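Extracellular ligand-binding receptor (Rhodopseudomonas palustris, PDB 4EYQ) probably serves as a periplasmic solute-binding protein that captures small aromatic acids such as caffeic acid and 4-hydroxyphenylpyruvate in the cleft between its two lobes. Local coordinates at residues E32-E37 with H286-F291; I141-S146 with E170-P175; I194-S199 with I219-G224. All blocks are in the same frame, centred on the assembly; numbering follows the deposited sequence.

Interaction 1: residues E32-E37 with H286-F291; sequences EFVAKE and HSFDAF. With ENO (3-(4-hydroxy-phenyl)pyruvic acid), chain B; DHC (caffeic acid), chain C.
Val34 meets Phe291 over the face of its ring, the two side chains crossing at about a right angle. CG2 of Val34 stands 3.6 Å from the ring centroid of Phe291 and only 12° off the ring normal, a clear CH-pi contact. With CG1 anti to the carbonyl carbon (chi1 -56°), CG2 falls between the backbone N and the carbonyl carbon, over the ring; CB of the same residue closes in to 3.5 Å from Phe291 CG. The other branch, CG1, lies against Phe291 CB (3.7 Å) and Phe288 CA (3.9 Å). A beta-branched valine suits the place, since one branch can lie on a ring while the other fits against the helix. Phe288, with CG trans to its own N (chi1 -178°), brings CE1 to 3.9 Å from Phe33 O. No hydrogen bond spans the two segments, and the carbonyl Ala35 O is buried without a partner. One turn before Ala290 on the same helix, His286 points elsewhere: its NE2 donates to the catechol oxygen O4' of caffeic acid at 3.0 Å, so the helix runs from the ligand cleft to this apolar packing. Segment 32-37, which leads from helix 21-30 into strand 37-38, thus lies against helix 282-301; Met45 of strand 41-49 touches both Val34 and Phe291, Met74 of strand 72-75 also meets Phe291, and helix 261-275 packs on Phe33 and Phe288.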
loop_
_atom_site.group_PDB
_atom_site.type_symbol
_atom_site.label_atom_id
_atom_site.label_comp_id
_atom_site.label_asym_id
_atom_site.label_seq_id
_atom_site.Cartn_x
_atom_site.Cartn_y
_atom_site.Cartn_z
ATOM N N GLU A 32 2.164 -17.407 -0.505
ATOM C CA GLU A 32 2.797 -18.703 -0.174
ATOM C C GLU A 32 3.174 -18.841 1.324
ATOM O O GLU A 32 3.385 -19.950 1.825
ATOM C CB GLU A 32 4.018 -18.974 -1.081
ATOM C CG GLU A 32 4.715 -20.322 -0.851
ATOM C CD GLU A 32 5.988 -20.469 -1.678
ATOM O OE1 GLU A 32 6.157 -19.716 -2.670
ATOM O OE2 GLU A 32 6.830 -21.333 -1.345
ATOM N N PHE A 33 3.256 -17.721 2.037
ATOM C CA PHE A 33 3.744 -17.724 3.411
ATOM C C PHE A 33 2.688 -17.372 4.452
ATOM O O PHE A 33 3.022 -17.160 5.606
ATOM C CB PHE A 33 4.941 -16.769 3.529
ATOM C CG PHE A 33 5.944 -16.943 2.422
ATOM C CD1 PHE A 33 6.719 -18.116 2.339
ATOM C CD2 PHE A 33 6.080 -15.974 1.436
ATOM C CE1 PHE A 33 7.633 -18.296 1.309
ATOM C CE2 PHE A 33 6.983 -16.154 0.392
ATOM C CZ PHE A 33 7.763 -17.313 0.328
ATOM N N VAL A 34 1.423 -17.255 4.048
ATOM C CA VAL A 34 0.344 -16.993 5.023
ATOM C C VAL A 34 -0.306 -18.317 5.505
ATOM O O VAL A 34 -0.086 -19.370 4.910
ATOM C CB VAL A 34 -0.717 -16.011 4.486
ATOM C CG1 VAL A 34 -0.062 -14.693 4.049
ATOM C CG2 VAL A 34 -1.519 -16.648 3.346
ATOM N N ALA A 35 -1.075 -18.239 6.592
ATOM C CA ALA A 35 -1.800 -19.375 7.166
ATOM C C ALA A 35 -2.691 -20.067 6.129
ATOM O O ALA A 35 -3.364 -19.419 5.321
ATOM C CB ALA A 35 -2.630 -18.925 8.359
ATOM N N LYS A 36 -2.668 -21.389 6.156
ATOM C CA LYS A 36 -3.459 -22.200 5.239
ATOM C C LYS A 36 -4.740 -22.712 5.901
ATOM O O LYS A 36 -5.595 -23.328 5.262
ATOM C CB LYS A 36 -2.608 -23.379 4.747
ATOM C CG LYS A 36 -1.439 -23.011 3.834
ATOM C CD LYS A 36 -1.901 -22.359 2.529
ATOM C CE LYS A 36 -0.719 -21.847 1.708
ATOM N NZ LYS A 36 -0.331 -20.442 2.030
ATOM N N GLU A 37 -4.848 -22.458 7.195
ATOM C CA GLU A 37 -5.938 -22.955 8.007
ATOM C C GLU A 37 -6.075 -21.975 9.172
ATOM O O GLU A 37 -5.076 -21.588 9.768
ATOM C CB GLU A 37 -5.596 -24.377 8.483
ATOM C CG GLU A 37 -6.460 -24.916 9.601
ATOM C CD GLU A 37 -5.992 -24.461 10.978
ATOM O OE1 GLU A 37 -4.801 -24.644 11.307
ATOM O OE2 GLU A 37 -6.809 -23.923 11.745
ATOM N N HIS A 286 1.870 -5.974 2.816
ATOM C CA HIS A 286 0.413 -5.822 2.865
ATOM C C HIS A 286 -0.395 -7.103 2.721
ATOM O O HIS A 286 -1.395 -7.292 3.441
ATOM C CB HIS A 286 -0.092 -4.795 1.859
ATOM C CG HIS A 286 0.529 -3.437 2.011
ATOM N ND1 HIS A 286 0.728 -2.855 3.217
ATOM C CD2 HIS A 286 1.015 -2.547 1.061
ATOM C CE1 HIS A 286 1.298 -1.649 3.038
ATOM N NE2 HIS A 286 1.475 -1.460 1.727
ATOM N N SER A 287 -0.017 -7.995 1.808
ATOM C CA SER A 287 -0.840 -9.180 1.707
ATOM C C SER A 287 -0.617 -10.127 2.872
ATOM O O SER A 287 -1.579 -10.752 3.341
ATOM C CB SER A 287 -0.796 -9.861 0.331
ATOM O OG SER A 287 0.366 -10.591 0.143
ATOM N N PHE A 288 0.634 -10.195 3.352
ATOM C CA PHE A 288 0.943 -10.944 4.557
ATOM C C PHE A 288 0.172 -10.376 5.772
ATOM O O PHE A 288 -0.393 -11.132 6.610
ATOM C CB PHE A 288 2.456 -10.873 4.784
ATOM C CG PHE A 288 2.951 -11.628 5.973
ATOM C CD1 PHE A 288 3.354 -12.958 5.858
ATOM C CD2 PHE A 288 3.120 -10.975 7.197
ATOM C CE1 PHE A 288 3.893 -13.638 6.964
ATOM C CE2 PHE A 288 3.637 -11.644 8.314
ATOM C CZ PHE A 288 4.023 -12.986 8.196
ATOM N N ASP A 289 0.134 -9.053 5.882
ATOM C CA ASP A 289 -0.559 -8.467 7.032
ATOM C C ASP A 289 -2.082 -8.672 6.975
ATOM O O ASP A 289 -2.724 -8.800 8.019
ATOM C CB ASP A 289 -0.259 -6.983 7.135
ATOM C CG ASP A 289 1.194 -6.714 7.505
ATOM O OD1 ASP A 289 1.925 -7.686 7.835
ATOM O OD2 ASP A 289 1.590 -5.530 7.487
ATOM N N ALA A 290 -2.647 -8.679 5.766
ATOM C CA ALA A 290 -4.072 -9.036 5.590
ATOM C C ALA A 290 -4.405 -10.378 6.260
ATOM O O ALA A 290 -5.468 -10.532 6.895
ATOM C CB ALA A 290 -4.446 -9.061 4.101
ATOM N N PHE A 291 -3.498 -11.341 6.139
ATOM C CA PHE A 291 -3.683 -12.611 6.817
ATOM C C PHE A 291 -3.429 -12.579 8.307
ATOM O O PHE A 291 -4.066 -13.317 9.025
ATOM C CB PHE A 291 -2.971 -13.765 6.082
ATOM C CG PHE A 291 -3.747 -14.223 4.864
ATOM C CD1 PHE A 291 -3.649 -13.514 3.657
ATOM C CD2 PHE A 291 -4.635 -15.307 4.935
ATOM C CE1 PHE A 291 -4.389 -13.880 2.530
ATOM C CE2 PHE A 291 -5.360 -15.684 3.800
ATOM C CZ PHE A 291 -5.234 -14.960 2.600
HETATM O O4 ENO B . -2.000 2.852 -4.362
HETATM C C9 ENO B . 0.450 0.462 -3.161
HETATM C C8 ENO B . 0.771 0.085 -1.869
HETATM C C7 ENO B . 1.173 1.044 -0.947
HETATM C C6 ENO B . 1.252 2.393 -1.290
HETATM C C5 ENO B . 0.932 2.755 -2.598
HETATM C C4 ENO B . 0.525 1.799 -3.532
HETATM O O3 ENO B . 1.471 0.635 0.310
HETATM C C3 ENO B . 0.202 2.188 -4.968
HETATM C C2 ENO B . -1.138 2.820 -5.221
HETATM C C1 ENO B . -1.381 3.393 -6.549
HETATM O O2 ENO B . -2.460 3.981 -6.765
HETATM O O1 ENO B . -0.504 3.299 -7.445
HETATM C C1 DHC C . -1.186 3.610 -6.565
HETATM O O1 DHC C . -0.348 3.530 -7.500
HETATM C C2 DHC C . -0.775 3.384 -5.158
HETATM C C3 DHC C . 0.043 2.394 -4.862
HETATM C "C1'" DHC C . 0.477 2.126 -3.467
HETATM C "C2'" DHC C . 0.473 0.805 -3.058
HETATM C "C3'" DHC C . 0.880 0.487 -1.779
HETATM C "C4'" DHC C . 1.307 1.570 -0.854
HETATM C "C5'" DHC C . 1.284 2.889 -1.285
HETATM C "C6'" DHC C . 0.871 3.153 -2.593
HETATM O "O4'" DHC C . 1.706 1.269 0.410
HETATM O "O3'" DHC C . 0.873 -0.815 -1.407
HETATM O O2 DHC C . -2.382 3.887 -6.791
#

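Interaction 2: residues I141-S146 with E170-P175; sequences IGYSDS and ERFARP. With DHC (caffeic acid), chain C; ENO (3-(4-hydroxy-phenyl)pyruvic acid), chain B.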
loop_
_atom_site.group_PDB
_atom_site.type_symbol
_atom_site.label_atom_id
_atom_site.label_comp_id
_atom_site.label_asym_id
_atom_site.label_seq_id
_atom_site.Cartn_x
_atom_site.Cartn_y
_atom_site.Cartn_z
ATOM N N ILE A 141 5.025 16.113 -9.013
ATOM C CA ILE A 141 4.650 15.387 -10.236
ATOM C C ILE A 141 4.025 14.041 -9.817
ATOM O O ILE A 141 4.675 13.220 -9.139
ATOM C CB ILE A 141 5.825 15.245 -11.253
ATOM C CG1 ILE A 141 5.353 14.423 -12.466
ATOM C CG2 ILE A 141 7.065 14.596 -10.608
ATOM C CD1 ILE A 141 6.339 14.325 -13.622
ATOM N N GLY A 142 2.742 13.844 -10.143
ATOM C CA GLY A 142 2.048 12.587 -9.753
ATOM C C GLY A 142 1.036 12.131 -10.779
ATOM O O GLY A 142 0.821 12.843 -11.757
ATOM N N TYR A 143 0.430 10.947 -10.563
ATOM C CA TYR A 143 -0.609 10.401 -11.456
ATOM C C TYR A 143 -1.796 11.371 -11.573
ATOM O O TYR A 143 -2.151 12.065 -10.620
ATOM C CB TYR A 143 -1.131 9.044 -10.944
ATOM C CG TYR A 143 -0.110 7.903 -10.876
ATOM C CD1 TYR A 143 0.872 7.743 -11.860
ATOM C CD2 TYR A 143 -0.140 6.973 -9.835
ATOM C CE1 TYR A 143 1.789 6.702 -11.801
ATOM C CE2 TYR A 143 0.786 5.919 -9.758
ATOM C CZ TYR A 143 1.738 5.778 -10.747
ATOM O OH TYR A 143 2.659 4.745 -10.699
ATOM N N SER A 144 -2.401 11.446 -12.751
ATOM C CA SER A 144 -3.676 12.161 -12.904
ATOM C C SER A 144 -4.860 11.259 -12.524
ATOM O O SER A 144 -5.805 11.075 -13.305
ATOM C CB SER A 144 -3.838 12.654 -14.332
ATOM O OG SER A 144 -3.489 11.613 -15.222
ATOM N N ASP A 145 -4.802 10.692 -11.326
ATOM C CA ASP A 145 -5.927 9.937 -10.774
ATOM C C ASP A 145 -5.949 10.080 -9.242
ATOM O O ASP A 145 -5.172 10.874 -8.670
ATOM C CB ASP A 145 -5.943 8.471 -11.252
ATOM C CG ASP A 145 -4.691 7.672 -10.852
ATOM O OD1 ASP A 145 -4.194 7.766 -9.702
ATOM O OD2 ASP A 145 -4.218 6.893 -11.708
ATOM N N SER A 146 -6.838 9.331 -8.592
ATOM C CA SER A 146 -7.073 9.501 -7.179
ATOM C C SER A 146 -5.826 9.278 -6.297
ATOM O O SER A 146 -5.715 9.925 -5.268
ATOM C CB SER A 146 -8.286 8.675 -6.701
ATOM O OG SER A 146 -8.131 7.315 -7.041
ATOM N N GLU A 170 2.608 19.127 -11.705
ATOM C CA GLU A 170 2.490 18.391 -12.968
ATOM C C GLU A 170 1.856 17.018 -12.740
ATOM O O GLU A 170 2.019 16.412 -11.665
ATOM C CB GLU A 170 3.855 18.230 -13.652
ATOM C CG GLU A 170 4.524 19.538 -14.099
ATOM C CD GLU A 170 3.704 20.316 -15.118
ATOM O OE1 GLU A 170 3.154 19.713 -16.072
ATOM O OE2 GLU A 170 3.617 21.546 -14.968
ATOM N N ARG A 171 1.137 16.531 -13.758
ATOM C CA ARG A 171 0.550 15.186 -13.728
ATOM C C ARG A 171 0.962 14.335 -14.933
ATOM O O ARG A 171 1.211 14.872 -16.016
ATOM C CB ARG A 171 -0.989 15.233 -13.639
ATOM C CG ARG A 171 -1.567 15.944 -12.423
ATOM C CD ARG A 171 -1.067 15.412 -11.069
ATOM N NE ARG A 171 -1.737 16.154 -10.002
ATOM C CZ ARG A 171 -2.786 15.709 -9.296
ATOM N NH1 ARG A 171 -3.288 14.467 -9.454
ATOM N NH2 ARG A 171 -3.334 16.507 -8.395
ATOM N N PHE A 172 1.001 13.013 -14.735
ATOM C CA PHE A 172 1.114 12.057 -15.835
ATOM C C PHE A 172 0.220 10.827 -15.622
ATOM O O PHE A 172 -0.271 10.594 -14.513
ATOM C CB PHE A 172 2.562 11.651 -16.098
ATOM C CG PHE A 172 3.191 10.815 -15.018
ATOM C CD1 PHE A 172 3.537 11.365 -13.791
ATOM C CD2 PHE A 172 3.494 9.481 -15.259
ATOM C CE1 PHE A 172 4.170 10.583 -12.807
ATOM C CE2 PHE A 172 4.129 8.691 -14.299
ATOM C CZ PHE A 172 4.461 9.243 -13.071
ATOM N N ALA A 173 -0.001 10.071 -16.700
ATOM C CA ALA A 173 -0.829 8.870 -16.665
ATOM C C ALA A 173 0.065 7.649 -16.457
ATOM O O ALA A 173 1.243 7.629 -16.881
ATOM C CB ALA A 173 -1.640 8.742 -17.950
ATOM N N ARG A 174 -0.494 6.649 -15.777
ATOM C CA ARG A 174 0.200 5.414 -15.441
ATOM C C ARG A 174 0.922 4.692 -16.603
ATOM O O ARG A 174 2.004 4.148 -16.388
ATOM C CB ARG A 174 -0.775 4.458 -14.754
ATOM C CG ARG A 174 -1.108 4.855 -13.327
ATOM C CD ARG A 174 -2.269 4.069 -12.742
ATOM N NE ARG A 174 -2.721 4.719 -11.515
ATOM C CZ ARG A 174 -2.308 4.362 -10.301
ATOM N NH1 ARG A 174 -1.435 3.343 -10.168
ATOM N NH2 ARG A 174 -2.752 5.030 -9.230
ATOM N N PRO A 175 0.332 4.669 -17.826
ATOM C CA PRO A 175 1.042 3.972 -18.914
ATOM C C PRO A 175 2.035 4.832 -19.702
ATOM O O PRO A 175 2.675 4.318 -20.620
ATOM C CB PRO A 175 -0.094 3.521 -19.854
ATOM C CG PRO A 175 -1.384 3.845 -19.141
ATOM C CD PRO A 175 -1.045 4.997 -18.235
HETATM C C1 DHC C . -1.186 3.610 -6.565
HETATM O O1 DHC C . -0.348 3.530 -7.500
HETATM C C2 DHC C . -0.775 3.384 -5.158
HETATM C C3 DHC C . 0.043 2.394 -4.862
HETATM C "C1'" DHC C . 0.477 2.126 -3.467
HETATM C "C2'" DHC C . 0.473 0.805 -3.058
HETATM C "C3'" DHC C . 0.880 0.487 -1.779
HETATM C "C4'" DHC C . 1.307 1.570 -0.854
HETATM C "C5'" DHC C . 1.284 2.889 -1.285
HETATM C "C6'" DHC C . 0.871 3.153 -2.593
HETATM O "O4'" DHC C . 1.706 1.269 0.410
HETATM O "O3'" DHC C . 0.873 -0.815 -1.407
HETATM O O2 DHC C . -2.382 3.887 -6.791
HETATM O O4 ENO B . -2.000 2.852 -4.362
HETATM C C9 ENO B . 0.450 0.462 -3.161
HETATM C C8 ENO B . 0.771 0.085 -1.869
HETATM C C7 ENO B . 1.173 1.044 -0.947
HETATM C C6 ENO B . 1.252 2.393 -1.290
HETATM C C5 ENO B . 0.932 2.755 -2.598
HETATM C C4 ENO B . 0.525 1.799 -3.532
HETATM O O3 ENO B . 1.471 0.635 0.310
HETATM C C3 ENO B . 0.202 2.188 -4.968
HETATM C C2 ENO B . -1.138 2.820 -5.221
HETATM C C1 ENO B . -1.381 3.393 -6.549
HETATM O O2 ENO B . -2.460 3.981 -6.765
HETATM O O1 ENO B . -0.504 3.299 -7.445
#
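The carboxylate end of the ligand pocket is built at the C-terminal ends of two parallel strands, 137-143 and 165-172, which helix 146-161 links in a beta-alpha-beta unit. Gly142 makes two of the three backbone bonds between the segments, its N donating to Glu170 O at 3.1 Å and its O accepting from Phe172 N. Just past Tyr143, Ser144 N donates to Phe172 O from above the carbonyl plane, and Arg171, bent at its second torsion, swings NH1 back to Tyr143 O (2.9 Å), in the plane of that carbonyl; its NE and NH1 also form salt bridges with Glu169 and Asp149. The Tyr143 and Phe172 rings meet obliquely, with Tyr143 CE1 3.9 Å from Phe172 CZ. Arg174 grips Asp145 side-on: NE reaches Asp145 OD2 at 2.6 Å and NH2 reaches OD1 at 3.1 Å, both on the syn sides, with carboxylate and guanidinium planes 19° apart. That salt bridge fixes the rotation of the guanidinium, whose NH2 and NH1 meet O2 and O1 of caffeic acid, at 2.7 Å and 2.9 Å; the keto acid modelled there is held alike. Arginine suits the spot because its planar head can serve two carboxylates in one plane. Its CG lies over the Tyr143 ring, 3.7 Å from the centroid, in a CH-pi contact. Asp145 also caps Tyr147 N at the start of helix 146-161. Strand 165-172 is the sheet's edge; inward of it strand 137-143 pairs with 193-197, helix 180-189 packs on Ile141 and Phe172, and Pro80 of helix 79-92 touches Asp145 and Arg174.

Interaction 3: residues I194-S199 with I219-G224; sequences ILVGAS and IYQTHG. With DHC (caffeic acid), chain C; ENO (3-(4-hydroxy-phenyl)pyruvic acid), chain B.
Leu195 and Val196 face Tyr220 and Ile219 in the tight half of this contact, where parallel strands are closely joined. Tyr220 N donates to Ile194 O at 2.7 Å, and Tyr220 O accepts from Val196 N at 2.9 Å, both nearly straight. Val196 CG2 packs on Ile219 CG2 (3.8 Å), while the flat amide of Gln221, bent at its second torsion (chi2 -82°), lies alongside Val196 and bonds through NE2 to Gln207 OE1; branched side chains fill this face well. Past Val196 the strands part, and a water bridges the two segments there, accepting from Thr222 N (2.9 Å) and Ala198 N (3.2 Å). At the ligand end Gly224 leaves room for Ser199, whose CA lies 3.3 Å from Gly224 O; Ser199 OG comes to 2.6 Å from O1 of caffeic acid. His223 turns its ring face to the caffeic acid ring and gives NE2 to Gln117 O. With alanine in place of His223, the face laid over the caffeic acid ring would probably be lost and Gln117 O left without its donor. Helix 204-212 covers the side of Ile194, Val196 and Ile219, helix 119-132 the side of Leu195 and Tyr220, and strand 137-143 borders 193-197.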
loop_
_atom_site.group_PDB
_atom_site.type_symbol
_atom_site.label_atom_id
_atom_site.label_comp_id
_atom_site.label_asym_id
_atom_site.label_seq_id
_atom_site.Cartn_x
_atom_site.Cartn_y
_atom_site.Cartn_z
ATOM N N ILE A 194 11.504 18.217 -5.135
ATOM C CA ILE A 194 10.337 17.652 -5.879
ATOM C C ILE A 194 9.794 16.408 -5.143
ATOM O O ILE A 194 10.566 15.514 -4.712
ATOM C CB ILE A 194 10.675 17.357 -7.366
ATOM C CG1 ILE A 194 10.894 18.683 -8.119
ATOM C CG2 ILE A 194 9.590 16.487 -8.056
ATOM C CD1 ILE A 194 11.630 18.545 -9.421
ATOM N N LEU A 195 8.469 16.402 -4.951
ATOM C CA LEU A 195 7.740 15.218 -4.524
ATOM C C LEU A 195 7.107 14.499 -5.720
ATOM O O LEU A 195 6.389 15.111 -6.517
ATOM C CB LEU A 195 6.647 15.596 -3.499
ATOM C CG LEU A 195 5.720 14.462 -3.048
ATOM C CD1 LEU A 195 6.469 13.393 -2.241
ATOM C CD2 LEU A 195 4.492 14.998 -2.290
ATOM N N VAL A 196 7.381 13.199 -5.838
ATOM C CA VAL A 196 6.801 12.353 -6.892
ATOM C C VAL A 196 5.651 11.539 -6.279
ATOM O O VAL A 196 5.868 10.828 -5.306
ATOM C CB VAL A 196 7.878 11.385 -7.467
ATOM C CG1 VAL A 196 7.258 10.430 -8.486
ATOM C CG2 VAL A 196 9.025 12.171 -8.086
ATOM N N GLY A 197 4.433 11.664 -6.812
ATOM C CA GLY A 197 3.275 10.825 -6.372
ATOM C C GLY A 197 2.977 9.681 -7.356
ATOM O O GLY A 197 2.122 9.804 -8.257
ATOM N N ALA A 198 3.687 8.557 -7.209
ATOM C CA ALA A 198 3.530 7.451 -8.155
ATOM C C ALA A 198 3.915 6.186 -7.433
ATOM O O ALA A 198 3.998 6.196 -6.202
ATOM C CB ALA A 198 4.402 7.676 -9.393
ATOM N N SER A 199 4.107 5.084 -8.156
ATOM C CA SER A 199 4.386 3.801 -7.496
ATOM C C SER A 199 5.126 2.866 -8.435
ATOM O O SER A 199 5.164 3.109 -9.651
ATOM C CB SER A 199 3.072 3.139 -7.055
ATOM O OG SER A 199 2.122 3.130 -8.117
ATOM N N ILE A 219 14.811 14.875 -4.304
ATOM C CA ILE A 219 13.601 14.197 -4.759
ATOM C C ILE A 219 13.089 13.265 -3.686
ATOM O O ILE A 219 13.851 12.475 -3.084
ATOM C CB ILE A 219 13.789 13.432 -6.089
ATOM C CG1 ILE A 219 14.305 14.362 -7.198
ATOM C CG2 ILE A 219 12.492 12.736 -6.525
ATOM C CD1 ILE A 219 14.785 13.555 -8.402
ATOM N N TYR A 220 11.790 13.398 -3.453
ATOM C CA TYR A 220 11.052 12.651 -2.426
ATOM C C TYR A 220 10.047 11.717 -3.114
ATOM O O TYR A 220 9.349 12.111 -4.080
ATOM C CB TYR A 220 10.318 13.617 -1.465
ATOM C CG TYR A 220 11.215 14.412 -0.528
ATOM C CD1 TYR A 220 11.852 15.593 -0.971
ATOM C CD2 TYR A 220 11.414 14.016 0.810
ATOM C CE1 TYR A 220 12.678 16.339 -0.117
ATOM C CE2 TYR A 220 12.231 14.768 1.675
ATOM C CZ TYR A 220 12.862 15.925 1.204
ATOM O OH TYR A 220 13.669 16.694 2.018
ATOM N N GLN A 221 9.996 10.474 -2.631
ATOM C CA GLN A 221 9.098 9.458 -3.171
ATOM C C GLN A 221 8.166 8.949 -2.080
ATOM O O GLN A 221 8.523 9.005 -0.885
ATOM C CB GLN A 221 9.909 8.261 -3.736
ATOM C CG GLN A 221 10.721 8.541 -5.018
ATOM C CD GLN A 221 9.902 8.466 -6.304
ATOM O OE1 GLN A 221 8.747 8.020 -6.301
ATOM N NE2 GLN A 221 10.497 8.904 -7.415
ATOM N N THR A 222 7.011 8.396 -2.501
ATOM C CA THR A 222 5.982 7.907 -1.600
ATOM C C THR A 222 6.223 6.421 -1.325
ATOM O O THR A 222 7.079 5.799 -1.952
ATOM C CB THR A 222 4.581 8.064 -2.198
ATOM O OG1 THR A 222 4.400 7.123 -3.267
ATOM C CG2 THR A 222 4.362 9.533 -2.737
ATOM N N HIS A 223 5.432 5.859 -0.414
ATOM C CA HIS A 223 5.524 4.430 -0.071
ATOM C C HIS A 223 5.102 3.462 -1.163
ATOM O O HIS A 223 5.432 2.264 -1.092
ATOM C CB HIS A 223 4.865 4.164 1.291
ATOM C CG HIS A 223 3.401 4.625 1.394
ATOM N ND1 HIS A 223 2.954 5.821 0.896
ATOM C CD2 HIS A 223 2.301 4.028 2.038
ATOM C CE1 HIS A 223 1.614 5.954 1.166
ATOM N NE2 HIS A 223 1.221 4.860 1.878
ATOM N N GLY A 224 4.402 3.967 -2.194
ATOM C CA GLY A 224 4.178 3.215 -3.436
ATOM C C GLY A 224 5.438 2.782 -4.208
ATOM O O GLY A 224 5.374 1.837 -5.004
HETATM C C1 DHC C . -1.186 3.610 -6.565
HETATM O O1 DHC C . -0.348 3.530 -7.500
HETATM C C2 DHC C . -0.775 3.384 -5.158
HETATM C C3 DHC C . 0.043 2.394 -4.862
HETATM C "C1'" DHC C . 0.477 2.126 -3.467
HETATM C "C2'" DHC C . 0.473 0.805 -3.058
HETATM C "C3'" DHC C . 0.880 0.487 -1.779
HETATM C "C4'" DHC C . 1.307 1.570 -0.854
HETATM C "C5'" DHC C . 1.284 2.889 -1.285
HETATM C "C6'" DHC C . 0.871 3.153 -2.593
HETATM O "O4'" DHC C . 1.706 1.269 0.410
HETATM O "O3'" DHC C . 0.873 -0.815 -1.407
HETATM O O2 DHC C . -2.382 3.887 -6.791
HETATM O O4 ENO B . -2.000 2.852 -4.362
HETATM C C9 ENO B . 0.450 0.462 -3.161
HETATM C C8 ENO B . 0.771 0.085 -1.869
HETATM C C7 ENO B . 1.173 1.044 -0.947
HETATM C C6 ENO B . 1.252 2.393 -1.290
HETATM C C5 ENO B . 0.932 2.755 -2.598
HETATM C C4 ENO B . 0.525 1.799 -3.532
HETATM O O3 ENO B . 1.471 0.635 0.310
HETATM C C3 ENO B . 0.202 2.188 -4.968
HETATM C C2 ENO B . -1.138 2.820 -5.221
HETATM C C1 ENO B . -1.381 3.393 -6.549
HETATM O O2 ENO B . -2.460 3.981 -6.765
HETATM O O1 ENO B . -0.504 3.299 -7.445
HETATM O O HOH W 1 6.277 8.266 -5.355
#

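Interactions 2 and 3 line the ligand site directly; interaction 1 reaches it only through His286, at the other end of its helical segment. The first two lie in one sheet, their centres about 11 Å apart, and join: Ile141 O is 2.8 Å from Gly197 N, and Tyr143 OH is 2.9 Å from Ser199 N, both probable hydrogen bonds. Interaction 1 sits on the opposite side of the chain's centre, about 31 Å from interaction 2 and about 27 Å from interaction 3 between centres, and touches neither. The ligand spans the gap: Arg174 and Ser199 hold its carboxylate, His223 faces its ring, and His286 meets its phenolic end. This agrees with periplasmic binding proteins, whose lobes close on a ligand.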